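Local coordinates for N-terminus Plasma serine protease inhibitor (Homo sapiens, PDB 3DY0), which inhibits serine proteases of blood plasma and other body fluids in a heparin-dependent manner, trapping them irreversibly after they cleave its reactive center loop, at residues H207-R212 / R252-M257. Sequence-based numbering, arbitrary orientation. Where two conformers were deposited one is given.
Sequences HYLLDR and RKWLKM. With NO3 (nitrate ion), chain D.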
ATOM      1  N   HIS A 207      -5.508   2.360  23.274  0.50 14.06           N
ATOM      2  CA  HIS A 207      -4.104   2.005  23.422  0.50 13.70           C
ATOM      3  C   HIS A 207      -3.391   3.300  23.061  0.50 12.79           C
ATOM      4  O   HIS A 207      -3.631   3.881  22.000  0.50 11.54           O
ATOM      5  CB  HIS A 207      -3.716   0.884  22.459  0.50 16.28           C
ATOM      6  CG  HIS A 207      -3.908  -0.488  23.027  0.50 18.45           C
ATOM      7  ND1 HIS A 207      -3.194  -0.949  24.113  0.50 20.88           N
ATOM      8  CD2 HIS A 207      -4.739  -1.495  22.669  0.50 20.42           C
ATOM      9  CE1 HIS A 207      -3.576  -2.180  24.398  0.50 21.14           C
ATOM     10  NE2 HIS A 207      -4.512  -2.536  23.537  0.50 21.28           N
ATOM     11  N   TYR A 208      -2.523   3.756  23.952  1.00 10.90           N
ATOM     12  CA  TYR A 208      -1.830   5.017  23.759  1.00 11.44           C
ATOM     13  C   TYR A 208      -0.371   4.985  24.168  1.00 12.26           C
ATOM     14  O   TYR A 208       0.020   4.238  25.062  1.00 12.68           O
ATOM     15  CB  TYR A 208      -2.573   6.070  24.592  1.00 11.76           C
ATOM     16  CG  TYR A 208      -1.941   7.441  24.674  1.00 11.97           C
ATOM     17  CD1 TYR A 208      -2.222   8.420  23.721  1.00 12.31           C
ATOM     18  CD2 TYR A 208      -1.100   7.778  25.735  1.00 14.51           C
ATOM     19  CE1 TYR A 208      -1.690   9.706  23.829  1.00 13.57           C
ATOM     20  CE2 TYR A 208      -0.555   9.063  25.848  1.00 14.42           C
ATOM     21  CZ  TYR A 208      -0.861  10.021  24.893  1.00 14.30           C
ATOM     22  OH  TYR A 208      -0.357  11.296  25.011  1.00 16.24           O
ATOM     23  N   LEU A 209       0.426   5.812  23.504  1.00 12.91           N
ATOM     24  CA  LEU A 209       1.840   5.932  23.816  1.00 12.54           C
ATOM     25  C   LEU A 209       2.343   7.318  23.453  1.00 14.09           C
ATOM     26  O   LEU A 209       2.014   7.856  22.393  1.00 13.26           O
ATOM     27  CB  LEU A 209       2.671   4.893  23.051  1.00 14.73           C
ATOM     28  CG  LEU A 209       4.185   4.977  23.275  1.00 18.20           C
ATOM     29  CD1 LEU A 209       4.504   4.632  24.719  1.00 19.81           C
ATOM     30  CD2 LEU A 209       4.909   4.025  22.335  1.00 18.37           C
ATOM     31  N   LEU A 210       3.122   7.900  24.358  1.00 13.13           N
ATOM     32  CA  LEU A 210       3.736   9.193  24.122  1.00 14.50           C
ATOM     33  C   LEU A 210       5.174   8.814  23.788  1.00 15.58           C
ATOM     34  O   LEU A 210       5.918   8.346  24.653  1.00 17.18           O
ATOM     35  CB  LEU A 210       3.696  10.062  25.383  1.00 15.82           C
ATOM     36  CG  LEU A 210       4.432  11.405  25.313  1.00 17.27           C
ATOM     37  CD1 LEU A 210       3.821  12.284  24.230  1.00 17.90           C
ATOM     38  CD2 LEU A 210       4.348  12.095  26.665  1.00 18.37           C
ATOM     39  N   ASP A 211       5.544   8.973  22.523  1.00 13.54           N
ATOM     40  CA  ASP A 211       6.890   8.643  22.071  1.00 15.19           C
ATOM     41  C   ASP A 211       7.750   9.897  22.196  1.00 16.02           C
ATOM     42  O   ASP A 211       7.673  10.805  21.372  1.00 15.07           O
ATOM     43  CB  ASP A 211       6.833   8.143  20.619  1.00 16.05           C
ATOM     44  CG  ASP A 211       8.186   7.707  20.089  1.00 17.41           C
ATOM     45  OD1 ASP A 211       8.212   6.929  19.113  1.00 16.48           O
ATOM     46  OD2 ASP A 211       9.221   8.145  20.631  1.00 16.60           O
ATOM     47  N   ARG A 212       8.561   9.944  23.248  1.00 17.23           N
ATOM     48  CA  ARG A 212       9.415  11.098  23.496  1.00 18.84           C
ATOM     49  C   ARG A 212      10.666  11.115  22.626  1.00 18.77           C
ATOM     50  O   ARG A 212      11.318  12.150  22.490  1.00 20.01           O
ATOM     51  CB  ARG A 212       9.810  11.149  24.974  1.00 21.43           C
ATOM     52  CG  ARG A 212       8.646  11.418  25.913  1.00 25.07           C
ATOM     53  CD  ARG A 212       9.070  11.332  27.374  1.00 29.49           C
ATOM     54  NE  ARG A 212       7.952  11.564  28.288  1.00 34.06           N
ATOM     55  CZ  ARG A 212       7.313  12.724  28.416  1.00 35.46           C
ATOM     56  NH1 ARG A 212       7.676  13.773  27.689  1.00 37.55           N
ATOM     57  NH2 ARG A 212       6.307  12.835  29.274  1.00 36.50           N
ATOM     58  N   ARG A 252       7.095  -1.806  15.448  1.00 11.45           N
ATOM     59  CA  ARG A 252       7.059  -2.900  16.418  1.00 13.95           C
ATOM     60  C   ARG A 252       7.071  -2.331  17.833  1.00 12.98           C
ATOM     61  O   ARG A 252       6.364  -2.817  18.713  1.00 12.43           O
ATOM     62  CB  ARG A 252       8.266  -3.832  16.260  1.00 15.77           C
ATOM     63  CG  ARG A 252       8.255  -4.717  15.030  1.00 19.51           C
ATOM     64  CD  ARG A 252       9.202  -5.908  15.226  1.00 20.95           C
ATOM     65  NE  ARG A 252      10.581  -5.499  15.490  1.00 22.98           N
ATOM     66  CZ  ARG A 252      11.443  -5.111  14.555  1.00 22.90           C
ATOM     67  NH1 ARG A 252      11.075  -5.082  13.282  1.00 23.48           N
ATOM     68  NH2 ARG A 252      12.675  -4.748  14.893  1.00 24.79           N
ATOM     69  N   LYS A 253       7.884  -1.302  18.047  1.00 13.76           N
ATOM     70  CA  LYS A 253       7.988  -0.680  19.361  1.00 14.67           C
ATOM     71  C   LYS A 253       6.650  -0.099  19.796  1.00 14.23           C
ATOM     72  O   LYS A 253       6.200  -0.332  20.922  1.00 13.90           O
ATOM     73  CB  LYS A 253       9.041   0.431  19.350  1.00 17.06           C
ATOM     74  CG  LYS A 253       9.205   1.130  20.697  1.00 20.88           C
ATOM     75  CD  LYS A 253      10.151   2.324  20.621  1.00 23.06           C
ATOM     76  CE  LYS A 253       9.498   3.521  19.943  1.00 25.67           C
ATOM     77  NZ  LYS A 253       9.073   3.229  18.547  1.00 26.53           N
ATOM     78  N   TRP A 254       6.019   0.660  18.905  1.00 14.15           N
ATOM     79  CA  TRP A 254       4.736   1.274  19.217  1.00 14.02           C
ATOM     80  C   TRP A 254       3.695   0.232  19.604  1.00 15.27           C
ATOM     81  O   TRP A 254       3.047   0.345  20.645  1.00 15.83           O
ATOM     82  CB  TRP A 254       4.211   2.090  18.027  1.00 13.36           C
ATOM     83  CG  TRP A 254       4.981   3.358  17.749  1.00 12.80           C
ATOM     84  CD1 TRP A 254       5.771   4.048  18.622  1.00 14.05           C
ATOM     85  CD2 TRP A 254       4.989   4.108  16.525  1.00 12.09           C
ATOM     86  NE1 TRP A 254       6.270   5.179  18.022  1.00 13.26           N
ATOM     87  CE2 TRP A 254       5.805   5.243  16.736  1.00 12.03           C
ATOM     88  CE3 TRP A 254       4.383   3.934  15.274  1.00 12.61           C
ATOM     89  CZ2 TRP A 254       6.035   6.200  15.739  1.00 12.44           C
ATOM     90  CZ3 TRP A 254       4.611   4.888  14.282  1.00 11.50           C
ATOM     91  CH2 TRP A 254       5.428   6.004  14.523  1.00 11.97           C
ATOM     92  N   LEU A 255       3.546  -0.783  18.761  1.00 14.35           N
ATOM     93  CA  LEU A 255       2.572  -1.835  18.993  1.00 14.05           C
ATOM     94  C   LEU A 255       2.770  -2.608  20.294  1.00 14.74           C
ATOM     95  O   LEU A 255       1.797  -2.989  20.939  1.00 17.02           O
ATOM     96  CB  LEU A 255       2.566  -2.808  17.812  1.00 13.28           C
ATOM     97  CG  LEU A 255       2.013  -2.272  16.487  1.00 14.82           C
ATOM     98  CD1 LEU A 255       2.310  -3.256  15.367  1.00 17.79           C
ATOM     99  CD2 LEU A 255       0.518  -2.041  16.611  1.00 14.28           C
ATOM    100  N   LYS A 256       4.017  -2.828  20.696  1.00 14.28           N
ATOM    101  CA  LYS A 256       4.264  -3.588  21.919  1.00 15.21           C
ATOM    102  C   LYS A 256       4.303  -2.740  23.188  1.00 15.51           C
ATOM    103  O   LYS A 256       4.081  -3.257  24.288  1.00 15.45           O
ATOM    104  CB  LYS A 256       5.564  -4.397  21.790  1.00 14.57           C
ATOM    105  CG  LYS A 256       6.856  -3.604  21.942  1.00 15.27           C
ATOM    106  CD  LYS A 256       8.049  -4.410  21.430  1.00 16.06           C
ATOM    107  CE  LYS A 256       9.373  -3.728  21.741  1.00 17.42           C
ATOM    108  NZ  LYS A 256       9.753  -3.879  23.179  1.00 19.30           N
ATOM    109  N   MET A 257       4.564  -1.443  23.046  1.00 15.36           N
ATOM    110  CA  MET A 257       4.642  -0.563  24.211  1.00 15.13           C
ATOM    111  C   MET A 257       3.338   0.154  24.564  1.00 16.86           C
ATOM    112  O   MET A 257       3.253   0.842  25.589  1.00 15.76           O
ATOM    113  CB  MET A 257       5.774   0.450  24.021  1.00 16.15           C
ATOM    114  CG  MET A 257       7.156  -0.191  24.100  1.00 16.38           C
ATOM    115  SD  MET A 257       8.512   0.990  24.048  1.00 20.80           S
ATOM    116  CE  MET A 257       8.181   1.946  25.487  1.00 24.89           C
TER
HETATM  117  N   NO3 D 507       9.378   6.794  24.569  1.00 55.89           N
HETATM  118  O1  NO3 D 507      10.372   6.915  23.874  1.00 55.47           O
HETATM  119  O2  NO3 D 507       8.701   5.784  24.494  1.00 56.12           O
HETATM  120  O3  NO3 D 507       9.059   7.684  25.339  1.00 55.50           O
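Asp211 OD1 is held by one short, straight hydrogen bond from helix 248-257, with the ammonium of Lys253 as a distant second partner. Trp254 NE1 donates to Asp211 OD1 at 2.8 Å, nearly straight at 171°, arriving on the anti lone pair, on the side away from OD2. The acceptor lies almost in the indole plane, while the carboxylate is turned 78° to the ring, so the two flat groups meet edge-on without stacking. The other oxygen, OD2, accepts a hydrogen bond from Leu214 N and a weak one from Asn213 N in the following turn; with the indole bond on OD1, these hold the carboxylate's rotation. An aspartate suits this buried place: its short arm, with CG anti to the backbone N, lets one oxygen serve the turn and the other the helix. Lys253 bends at chi3 and chi4, putting Lys253 NZ 3.8 Å from Asp211 OD1, a long salt bridge; both positive charge and indole N-H would favour the ionised carboxylate. Strand 194-211 turns back through residues 212-215 into antiparallel strand 216-222, a beta-hairpin of the serpin fold that packs on the helix; the axes of strand 207-211 and helix segment 252-257 run at 127°. Lys253 belongs to the glycan pocket with Lys249 and Asn213, touching a sulfated glucosamine of the bound heparin. Trp254 pairs its polar N-H with a broad apolar surface that packs on Val218 and Ile232. Two residues earlier, on the same side of the strand, Leu209 also points at the helix: its CG is anti to the backbone N, and Leu209 CD2 lies obliquely to the indole, 3.8 Å from Trp254 CD1. The Met257 chain, bent at chi3, places its CE 4.0 Å from O2 of a nitrate ion, probably from the crystallisation liquor, whose O3 accepts a hydrogen bond from Arg212 N.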